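Long-range contacts in phosphodiesterase (PDB 4G75), which probably degrades peptidoglycan lipid precursors as a magnesium-binding phosphodiesterase, in the manner of colicin M, and so acts as a bacteriocin against other bacteria: residues D4-I10 and D105-A109; L61-W65 and P81-I86; K157-I163 and Y275-G281. One frame throughout, in Å; residues are numbered along the deposited sequence. Where two conformers were deposited one is given.

Contact 1: residues D4-I10 and D105-A109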
loop_
_atom_site.group_PDB
_atom_site.type_symbol
_atom_site.label_atom_id
_atom_site.label_comp_id
_atom_site.label_asym_id
_atom_site.label_seq_id
_atom_site.Cartn_x
_atom_site.Cartn_y
_atom_site.Cartn_z
ATOM N N ASP A 4 0.311 7.709 -10.462
ATOM C CA ASP A 4 -0.654 8.157 -9.475
ATOM C C ASP A 4 -0.242 7.553 -8.142
ATOM O O ASP A 4 -0.622 6.426 -7.824
ATOM C CB ASP A 4 -2.063 7.689 -9.840
ATOM C CG ASP A 4 -3.100 8.104 -8.810
ATOM O OD1 ASP A 4 -2.744 8.835 -7.865
ATOM O OD2 ASP A 4 -4.277 7.697 -8.947
ATOM N N LEU A 5 0.534 8.295 -7.362
ATOM C CA LEU A 5 1.018 7.765 -6.092
ATOM C C LEU A 5 0.209 8.269 -4.903
ATOM O O LEU A 5 0.730 8.399 -3.794
ATOM C CB LEU A 5 2.513 8.059 -5.916
ATOM C CG LEU A 5 3.383 7.662 -7.114
ATOM C CD1 LEU A 5 4.859 7.951 -6.823
ATOM C CD2 LEU A 5 3.179 6.189 -7.465
ATOM N N GLY A 6 -1.071 8.546 -5.140
ATOM C CA GLY A 6 -2.004 8.859 -4.075
ATOM C C GLY A 6 -1.794 10.180 -3.362
ATOM O O GLY A 6 -2.128 10.304 -2.185
ATOM N N THR A 7 -1.248 11.170 -4.060
ATOM C CA THR A 7 -1.020 12.474 -3.449
ATOM C C THR A 7 -2.213 13.405 -3.650
ATOM O O THR A 7 -2.442 14.311 -2.853
ATOM C CB THR A 7 0.241 13.153 -3.997
ATOM O OG1 THR A 7 0.161 13.236 -5.422
ATOM C CG2 THR A 7 1.489 12.356 -3.608
ATOM N N THR A 8 -2.969 13.178 -4.717
ATOM C CA THR A 8 -4.106 14.039 -5.037
ATOM C C THR A 8 -5.423 13.449 -4.541
ATOM O O THR A 8 -5.593 12.233 -4.503
ATOM C CB THR A 8 -4.204 14.278 -6.547
ATOM O OG1 THR A 8 -4.442 13.032 -7.214
ATOM C CG2 THR A 8 -2.914 14.876 -7.065
ATOM N N THR A 9 -6.351 14.317 -4.151
ATOM C CA THR A 9 -7.685 13.877 -3.753
ATOM C C THR A 9 -8.621 14.010 -4.942
ATOM O O THR A 9 -8.604 15.029 -5.618
ATOM C CB THR A 9 -8.241 14.745 -2.613
ATOM O OG1 THR A 9 -7.399 14.623 -1.461
ATOM C CG2 THR A 9 -9.648 14.307 -2.251
ATOM N N ILE A 10 -9.436 12.989 -5.200
ATOM C CA ILE A 10 -10.411 13.086 -6.279
ATOM C C ILE A 10 -11.830 13.195 -5.747
ATOM O O ILE A 10 -12.091 12.911 -4.580
ATOM C CB ILE A 10 -10.315 11.911 -7.276
ATOM C CG1 ILE A 10 -10.729 10.593 -6.622
ATOM C CG2 ILE A 10 -8.905 11.813 -7.858
ATOM C CD1 ILE A 10 -10.961 9.488 -7.630
ATOM N N ASP A 105 -6.931 4.966 -14.089
ATOM C CA ASP A 105 -7.268 5.938 -13.058
ATOM C C ASP A 105 -7.972 5.169 -11.942
ATOM O O ASP A 105 -8.335 4.014 -12.125
ATOM C CB ASP A 105 -8.190 7.021 -13.614
ATOM C CG ASP A 105 -9.531 6.462 -14.076
ATOM O OD1 ASP A 105 -9.617 5.979 -15.224
ATOM O OD2 ASP A 105 -10.498 6.513 -13.293
ATOM N N ARG A 106 -8.182 5.808 -10.801
ATOM C CA ARG A 106 -8.641 5.093 -9.614
ATOM C C ARG A 106 -9.991 4.433 -9.809
ATOM O O ARG A 106 -10.179 3.252 -9.490
ATOM C CB ARG A 106 -8.695 6.041 -8.418
ATOM C CG ARG A 106 -7.316 6.536 -8.018
ATOM C CD ARG A 106 -7.399 7.668 -7.017
ATOM N NE ARG A 106 -6.100 8.317 -6.831
ATOM C CZ ARG A 106 -5.901 9.358 -6.032
ATOM N NH1 ARG A 106 -6.912 9.852 -5.331
ATOM N NH2 ARG A 106 -4.696 9.909 -5.933
ATOM N N ILE A 107 -10.938 5.204 -10.328
ATOM C CA ILE A 107 -12.293 4.706 -10.503
ATOM C C ILE A 107 -12.323 3.570 -11.519
ATOM O O ILE A 107 -12.910 2.515 -11.265
ATOM C CB ILE A 107 -13.259 5.852 -10.870
ATOM C CG1 ILE A 107 -13.375 6.817 -9.683
ATOM C CG2 ILE A 107 -14.627 5.298 -11.276
ATOM C CD1 ILE A 107 -14.098 8.110 -9.988
ATOM N N THR A 108 -11.664 3.765 -12.655
ATOM C CA THR A 108 -11.602 2.707 -13.661
ATOM C C THR A 108 -10.956 1.444 -13.091
ATOM O O THR A 108 -11.407 0.332 -13.347
ATOM C CB THR A 108 -10.833 3.153 -14.913
ATOM O OG1 THR A 108 -11.509 4.261 -15.522
ATOM C CG2 THR A 108 -10.734 2.014 -15.916
ATOM N N ALA A 109 -9.888 1.625 -12.326
ATOM C CA ALA A 109 -9.180 0.496 -11.747
ATOM C C ALA A 109 -10.113 -0.328 -10.865
ATOM O O ALA A 109 -10.107 -1.550 -10.928
ATOM C CB ALA A 109 -7.971 0.985 -10.953
#

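Contact 2: residues L61-W65 and P81-I86. With EDO (1,2-ethanediol), chain M.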
loop_
_atom_site.group_PDB
_atom_site.type_symbol
_atom_site.label_atom_id
_atom_site.label_comp_id
_atom_site.label_asym_id
_atom_site.label_seq_id
_atom_site.Cartn_x
_atom_site.Cartn_y
_atom_site.Cartn_z
ATOM N N LEU A 61 -16.658 -3.385 8.644
ATOM C CA LEU A 61 -17.085 -4.727 8.280
ATOM C C LEU A 61 -16.653 -5.721 9.350
ATOM O O LEU A 61 -17.465 -6.504 9.844
ATOM C CB LEU A 61 -16.494 -5.136 6.925
ATOM C CG LEU A 61 -16.991 -4.282 5.758
ATOM C CD1 LEU A 61 -16.294 -4.664 4.464
ATOM C CD2 LEU A 61 -18.504 -4.409 5.618
ATOM N N TRP A 62 -15.375 -5.677 9.712
ATOM C CA TRP A 62 -14.835 -6.617 10.689
ATOM C C TRP A 62 -15.509 -6.479 12.043
ATOM O O TRP A 62 -15.848 -7.480 12.677
ATOM C CB TRP A 62 -13.317 -6.457 10.852
ATOM C CG TRP A 62 -12.731 -7.536 11.716
ATOM C CD1 TRP A 62 -12.506 -7.482 13.067
ATOM C CD2 TRP A 62 -12.337 -8.846 11.295
ATOM N NE1 TRP A 62 -11.978 -8.675 13.503
ATOM C CE2 TRP A 62 -11.861 -9.527 12.436
ATOM C CE3 TRP A 62 -12.324 -9.506 10.060
ATOM C CZ2 TRP A 62 -11.382 -10.833 12.380
ATOM C CZ3 TRP A 62 -11.846 -10.806 10.008
ATOM C CH2 TRP A 62 -11.384 -11.454 11.162
ATOM N N ALA A 63 -15.687 -5.240 12.492
ATOM C CA ALA A 63 -16.300 -4.994 13.791
ATOM C C ALA A 63 -17.675 -5.654 13.847
ATOM O O ALA A 63 -18.092 -6.155 14.893
ATOM C CB ALA A 63 -16.402 -3.504 14.071
ATOM N N GLN A 64 -18.381 -5.661 12.725
ATOM C CA GLN A 64 -19.674 -6.338 12.652
ATOM C C GLN A 64 -19.480 -7.845 12.711
ATOM O O GLN A 64 -20.063 -8.536 13.547
ATOM C CB GLN A 64 -20.401 -5.979 11.357
ATOM C CG GLN A 64 -20.819 -4.527 11.241
ATOM C CD GLN A 64 -21.327 -4.196 9.852
ATOM O OE1 GLN A 64 -22.444 -4.561 9.483
ATOM N NE2 GLN A 64 -20.507 -3.508 9.074
ATOM N N TRP A 65 -18.654 -8.347 11.798
ATOM C CA TRP A 65 -18.350 -9.769 11.702
ATOM C C TRP A 65 -17.966 -10.337 13.067
ATOM O O TRP A 65 -18.503 -11.357 13.504
ATOM C CB TRP A 65 -17.192 -9.963 10.728
ATOM C CG TRP A 65 -16.993 -11.350 10.233
ATOM C CD1 TRP A 65 -17.621 -12.481 10.663
ATOM C CD2 TRP A 65 -16.055 -11.766 9.232
ATOM N NE1 TRP A 65 -17.154 -13.574 9.970
ATOM C CE2 TRP A 65 -16.187 -13.163 9.090
ATOM C CE3 TRP A 65 -15.128 -11.091 8.432
ATOM C CZ2 TRP A 65 -15.424 -13.896 8.184
ATOM C CZ3 TRP A 65 -14.370 -11.819 7.537
ATOM C CH2 TRP A 65 -14.521 -13.208 7.420
ATOM N N PRO A 81 -21.625 -8.897 6.476
ATOM C CA PRO A 81 -20.412 -8.073 6.528
ATOM C C PRO A 81 -19.181 -8.948 6.301
ATOM O O PRO A 81 -18.161 -8.478 5.787
ATOM C CB PRO A 81 -20.430 -7.535 7.962
ATOM C CG PRO A 81 -21.229 -8.574 8.722
ATOM C CD PRO A 81 -22.339 -8.871 7.762
ATOM N N ASN A 82 -19.288 -10.219 6.680
ATOM C CA ASN A 82 -18.250 -11.192 6.378
ATOM C C ASN A 82 -18.007 -11.346 4.880
ATOM O O ASN A 82 -16.866 -11.334 4.430
ATOM C CB ASN A 82 -18.551 -12.556 7.022
ATOM C CG ASN A 82 -19.936 -13.084 6.681
ATOM O OD1 ASN A 82 -20.879 -12.321 6.455
ATOM N ND2 ASN A 82 -20.066 -14.404 6.660
ATOM N N TYR A 83 -19.074 -11.494 4.103
ATOM C CA TYR A 83 -18.904 -11.677 2.668
ATOM C C TYR A 83 -18.292 -10.437 2.030
ATOM O O TYR A 83 -17.484 -10.539 1.106
ATOM C CB TYR A 83 -20.232 -12.012 1.981
ATOM C CG TYR A 83 -20.836 -13.339 2.394
ATOM C CD1 TYR A 83 -20.079 -14.301 3.046
ATOM C CD2 TYR A 83 -22.165 -13.633 2.107
ATOM C CE1 TYR A 83 -20.638 -15.520 3.420
ATOM C CE2 TYR A 83 -22.727 -14.841 2.472
ATOM C CZ TYR A 83 -21.961 -15.779 3.129
ATOM O OH TYR A 83 -22.525 -16.984 3.490
ATOM N N GLU A 84 -18.689 -9.265 2.513
ATOM C CA GLU A 84 -18.188 -8.023 1.943
ATOM C C GLU A 84 -16.722 -7.784 2.299
ATOM O O GLU A 84 -15.958 -7.259 1.481
ATOM C CB GLU A 84 -19.056 -6.836 2.365
ATOM C CG GLU A 84 -20.449 -6.859 1.740
ATOM C CD GLU A 84 -20.403 -7.059 0.234
ATOM O OE1 GLU A 84 -19.687 -6.293 -0.448
ATOM O OE2 GLU A 84 -21.081 -7.985 -0.267
ATOM N N PHE A 85 -16.323 -8.176 3.507
ATOM C CA PHE A 85 -14.926 -8.040 3.907
ATOM C C PHE A 85 -14.088 -8.942 3.008
ATOM O O PHE A 85 -13.055 -8.532 2.467
ATOM C CB PHE A 85 -14.752 -8.438 5.376
ATOM C CG PHE A 85 -13.364 -8.195 5.918
ATOM C CD1 PHE A 85 -13.088 -7.058 6.668
ATOM C CD2 PHE A 85 -12.344 -9.103 5.686
ATOM C CE1 PHE A 85 -11.811 -6.832 7.179
ATOM C CE2 PHE A 85 -11.069 -8.881 6.189
ATOM C CZ PHE A 85 -10.803 -7.752 6.934
ATOM N N ILE A 86 -14.542 -10.177 2.842
ATOM C CA ILE A 86 -13.814 -11.142 2.023
ATOM C C ILE A 86 -13.660 -10.682 0.576
ATOM O O ILE A 86 -12.561 -10.732 0.021
ATOM C CB ILE A 86 -14.466 -12.526 2.073
ATOM C CG1 ILE A 86 -14.275 -13.117 3.474
ATOM C CG2 ILE A 86 -13.864 -13.422 1.009
ATOM C CD1 ILE A 86 -15.167 -14.307 3.791
HETATM C C1 EDO M . -24.323 -9.412 1.347
HETATM O O1 EDO M . -22.904 -9.464 1.146
HETATM C C2 EDO M . -24.687 -8.217 2.223
HETATM O O2 EDO M . -23.739 -8.110 3.293
#

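Contact 3: residues K157-I163 and Y275-G281. With EDO (1,2-ethanediol), chain J.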
loop_
_atom_site.group_PDB
_atom_site.type_symbol
_atom_site.label_atom_id
_atom_site.label_comp_id
_atom_site.label_asym_id
_atom_site.label_seq_id
_atom_site.Cartn_x
_atom_site.Cartn_y
_atom_site.Cartn_z
ATOM N N LYS A 157 4.086 -15.127 -0.670
ATOM C CA LYS A 157 4.707 -14.734 -1.931
ATOM C C LYS A 157 5.262 -13.309 -1.880
ATOM O O LYS A 157 4.657 -12.402 -1.310
ATOM C CB LYS A 157 3.728 -14.896 -3.092
ATOM C CG LYS A 157 3.247 -16.328 -3.285
ATOM C CD LYS A 157 2.654 -16.548 -4.669
ATOM C CE LYS A 157 1.433 -15.670 -4.897
ATOM N NZ LYS A 157 0.332 -15.990 -3.946
ATOM N N LYS A 158 6.433 -13.130 -2.475
ATOM C CA LYS A 158 7.095 -11.837 -2.496
ATOM C C LYS A 158 6.325 -10.839 -3.356
ATOM O O LYS A 158 5.786 -11.199 -4.403
ATOM C CB LYS A 158 8.499 -12.032 -3.057
ATOM C CG LYS A 158 9.333 -10.780 -3.197
ATOM C CD LYS A 158 10.777 -11.192 -3.402
ATOM C CE LYS A 158 11.703 -10.001 -3.530
ATOM N NZ LYS A 158 13.113 -10.462 -3.623
HETATM N N MSE A 159 6.265 -9.590 -2.897
HETATM C CA MSE A 159 5.719 -8.494 -3.685
HETATM C C MSE A 159 6.830 -7.485 -3.927
HETATM O O MSE A 159 7.725 -7.346 -3.103
HETATM C CB MSE A 159 4.563 -7.816 -2.947
HETATM C CG MSE A 159 3.345 -8.715 -2.772
HETATM SE SE MSE A 159 2.406 -9.049 -4.469
HETATM C CE MSE A 159 1.683 -7.272 -4.797
ATOM N N ASN A 160 6.771 -6.790 -5.056
ATOM C CA ASN A 160 7.723 -5.728 -5.349
ATOM C C ASN A 160 7.093 -4.343 -5.198
ATOM O O ASN A 160 5.994 -4.112 -5.689
ATOM C CB ASN A 160 8.270 -5.891 -6.772
ATOM C CG ASN A 160 9.341 -6.966 -6.866
ATOM O OD1 ASN A 160 9.420 -7.699 -7.851
ATOM N ND2 ASN A 160 10.174 -7.055 -5.845
ATOM N N PHE A 161 7.789 -3.446 -4.503
ATOM C CA PHE A 161 7.421 -2.035 -4.423
ATOM C C PHE A 161 8.569 -1.269 -5.072
ATOM O O PHE A 161 9.567 -0.957 -4.412
ATOM C CB PHE A 161 7.253 -1.613 -2.957
ATOM C CG PHE A 161 6.386 -0.387 -2.755
ATOM C CD1 PHE A 161 6.382 0.651 -3.680
ATOM C CD2 PHE A 161 5.604 -0.261 -1.615
ATOM C CE1 PHE A 161 5.596 1.773 -3.492
ATOM C CE2 PHE A 161 4.817 0.860 -1.413
ATOM C CZ PHE A 161 4.808 1.880 -2.356
ATOM N N PRO A 162 8.457 -0.995 -6.383
ATOM C CA PRO A 162 9.574 -0.316 -7.061
ATOM C C PRO A 162 9.993 0.952 -6.308
ATOM O O PRO A 162 9.145 1.727 -5.858
ATOM C CB PRO A 162 9.001 0.009 -8.438
ATOM C CG PRO A 162 7.919 -1.056 -8.655
ATOM C CD PRO A 162 7.327 -1.275 -7.288
ATOM N N ILE A 163 11.299 1.159 -6.169
ATOM C CA ILE A 163 11.794 2.222 -5.302
ATOM C C ILE A 163 11.280 3.609 -5.696
ATOM O O ILE A 163 10.993 4.429 -4.833
ATOM C CB ILE A 163 13.344 2.216 -5.204
ATOM C CG1 ILE A 163 13.814 3.043 -4.003
ATOM C CG2 ILE A 163 13.976 2.672 -6.513
ATOM C CD1 ILE A 163 15.333 2.939 -3.735
ATOM N N TYR A 275 5.219 -11.615 4.530
ATOM C CA TYR A 275 5.867 -11.867 3.250
ATOM C C TYR A 275 6.860 -10.750 2.971
ATOM O O TYR A 275 6.701 -9.649 3.485
ATOM C CB TYR A 275 4.834 -11.937 2.131
ATOM C CG TYR A 275 4.071 -10.650 1.939
ATOM C CD1 TYR A 275 4.458 -9.726 0.971
ATOM C CD2 TYR A 275 2.971 -10.355 2.730
ATOM C CE1 TYR A 275 3.756 -8.541 0.792
ATOM C CE2 TYR A 275 2.259 -9.172 2.554
ATOM C CZ TYR A 275 2.656 -8.276 1.583
ATOM O OH TYR A 275 1.958 -7.111 1.421
ATOM N N PRO A 276 7.890 -11.039 2.159
ATOM C CA PRO A 276 8.910 -10.046 1.810
ATOM C C PRO A 276 8.404 -9.048 0.782
ATOM O O PRO A 276 7.730 -9.433 -0.180
ATOM C CB PRO A 276 10.023 -10.878 1.159
ATOM C CG PRO A 276 9.528 -12.270 1.067
ATOM C CD PRO A 276 8.104 -12.329 1.488
ATOM N N ILE A 277 8.723 -7.775 0.985
ATOM C CA ILE A 277 8.492 -6.782 -0.050
ATOM C C ILE A 277 9.852 -6.372 -0.602
ATOM O O ILE A 277 10.654 -5.738 0.085
ATOM C CB ILE A 277 7.698 -5.566 0.469
ATOM C CG1 ILE A 277 6.263 -5.992 0.813
ATOM C CG2 ILE A 277 7.667 -4.450 -0.579
ATOM C CD1 ILE A 277 5.422 -4.894 1.455
ATOM N N GLY A 278 10.119 -6.766 -1.837
ATOM C CA GLY A 278 11.303 -6.291 -2.519
ATOM C C GLY A 278 11.083 -4.842 -2.903
ATOM O O GLY A 278 9.962 -4.433 -3.221
ATOM N N ILE A 279 12.153 -4.060 -2.872
ATOM C CA ILE A 279 12.076 -2.651 -3.227
ATOM C C ILE A 279 13.144 -2.407 -4.277
ATOM O O ILE A 279 14.179 -1.812 -3.998
ATOM C CB ILE A 279 12.287 -1.750 -1.998
ATOM C CG1 ILE A 279 11.323 -2.158 -0.876
ATOM C CG2 ILE A 279 12.101 -0.269 -2.365
ATOM C CD1 ILE A 279 11.542 -1.404 0.435
ATOM N N PRO A 280 12.897 -2.903 -5.496
ATOM C CA PRO A 280 13.917 -2.946 -6.550
ATOM C C PRO A 280 14.171 -1.595 -7.193
ATOM O O PRO A 280 13.299 -0.718 -7.186
ATOM C CB PRO A 280 13.319 -3.908 -7.579
ATOM C CG PRO A 280 11.848 -3.818 -7.375
ATOM C CD PRO A 280 11.627 -3.524 -5.916
ATOM N N GLY A 281 15.366 -1.438 -7.749
ATOM C CA GLY A 281 15.679 -0.260 -8.541
ATOM C C GLY A 281 16.585 0.695 -7.804
ATOM O O GLY A 281 16.968 0.456 -6.650
HETATM C C1 EDO J . 13.367 -1.071 -11.671
HETATM O O1 EDO J . 14.218 0.072 -11.800
HETATM C C2 EDO J . 12.886 -1.163 -10.230
HETATM O O2 EDO J . 12.372 0.107 -9.819
#

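Contact 1: residues D4-I10 and D105-A109
Arg106 is the centre of this contact. It stands in the first turn of helix 106-113 and sends an extended side chain into the bend of segment 4-10. Asp4 meets it with both carboxylate oxygens. Arg106 NE lies 2.9 Å from Asp4 OD2, and Arg106 NH2 lies 2.9 Å from Asp4 OD1. This is a two-pronged salt bridge at the edge of the guanidinium. The same cation also binds backbone: Arg106 NH1 and NH2 both donate to Thr8 O, at 2.8 and 2.9 Å. Asp4 also shapes its own segment. Asp4 OD1 accepts from Gly6 N at 3.2 Å, which makes an Asx turn. Gly6 has positive phi, which favours glycine, and Gly6 CA lies 3.4 Å from Arg106 NH2. An irregular N-terminal segment is thus wrapped round one arginine at the start of a helix. Asp105 is the N-cap of that helix, with Asp105 OD2 accepting from Thr108 N at 3.1 Å. Ile10 CG2 makes a van der Waals contact with the guanidinium, 3.8 Å from Arg106 NH1. Ile10 CD1 makes an apolar one, 4.1 Å from Ile107 CG1. Asp4 OD2 has a second partner in Gln99 of helix 81-102, while Ile10 N is bonded to Asn51.

Contact 2: residues L61-W65 and P81-I86
Phe85 lies with one ring face under the edge of Trp62. The centroids of the Phe85 ring and the six-membered ring of Trp62 are 5.3 Å apart, with planes at 57°. Trp65 also turns an edge to the face of Phe85, in a more offset way, at 5.8 Å and 61°. The far end of the Trp65 indole reaches along the first turns of helix 81-102, where Trp65 CH2 lies 3.8 Å from Ile86 CD1. Asn82 CB sits over the five-membered ring of Trp65 in a CH-pi contact. Leu61 fills the space beside the rings. Leu61 CB is 3.9 Å from Phe85 CD1, at the edge of that ring, and Leu61 CD1 is 3.6 Å from Phe85 N. Pro81 packs at the start of its helix, with Pro81 CB 3.7 Å from both Leu61 O and Gln64 CB. The polar ends turn to other partners. Trp62 NE1 bonds Glu264, Gln64 OE1 bonds Leu78 N, and Glu84 OE1 forms salt bridges with Lys42 and Arg45. Glu84 OE2 accepts from O1 of a bound 1,2-ethanediol at 2.7 Å. The axes of segments 61-65 and 81-86 come within 8.6 Å, and their N-to-C directions are 142° apart, so they run roughly antiparallel. This is an antiparallel helical hairpin, helices 55-65 and 81-102 joined by a loop, with an aromatic cluster at its interface, away from the magnesium site.

Contact 3: residues K157-I163 and Y275-G281
Gly278 makes the main hollow of this contact. It has no side chain, and the space a CB would need is taken by Asn160 and Lys158. Lys158 CE lies 3.9 Å from Gly278 CA, and the Lys158 amine goes on to a salt bridge with Asp240. On the Met159 and Ile277 face the side chains are larger. Met159 is a selenomethionine, and Met159 CG rests 3.6 Å from Tyr275 CE1. Phe161 CB sits 3.7 Å from Ile277 CG2. Further on, Ile163 CB comes within 4.0 Å of Ile279 CG2, while Ile163 CG2 lies 3.5 Å from Gly281 C. At the backbone angles of Gly281 a CB would be jammed against the carbonyl O of the residue before. It would also be tight against Ile163. A bound 1,2-ethanediol sits here too, and its O2 donates to Pro280 O at 2.9 Å.

The two segments are largely extended and run the same way. Met159 N donates to Pro276 O at 3.1 Å, Gly278 N to Met159 O at 2.8 Å, Phe161 N to Gly278 O at 2.7 Å and Ile163 N to Pro280 O at 2.9 Å. The bridges pair Met159 with Ile277 and Asn160 with Gly278.

Helix 143-153 touches Met159, Phe161 and Tyr275. Strand 275-278 also pairs antiparallel with strand 229-243, which carries the magnesium ligand Asp241. The side chain of Ile277 comes near that of the magnesium ligand Val211, and that of Ile279 near that of Asp241. The arrangement is a short parallel strand pair within a mixed sheet, beside the metal site of a colicin M-like domain.

From the N terminus, the chain soon enters contact 1 with residues 4-10. It then builds several helices before residues 105-109 close that loop. Contact 2 lies within this span: residues 61-65 and 81-86 close a much shorter loop between helices 55-65 and 81-102. Helix 106-113 follows the second of these directly. Contact 3 opens only after contact 1 has closed. Its long loop holds most of the sheet and ends when strand 275-278 returns beside strand 159-160. Contact 1 ties the irregular N-terminal segment to helix 106-113, contact 2 joins two helices, and contact 3 adds strand 159-160 to the sheet. The nearest atoms of contacts 1 and 3 are about 6 Å apart. Contacts 2 and 3 lie on opposite sides of the chain's centre.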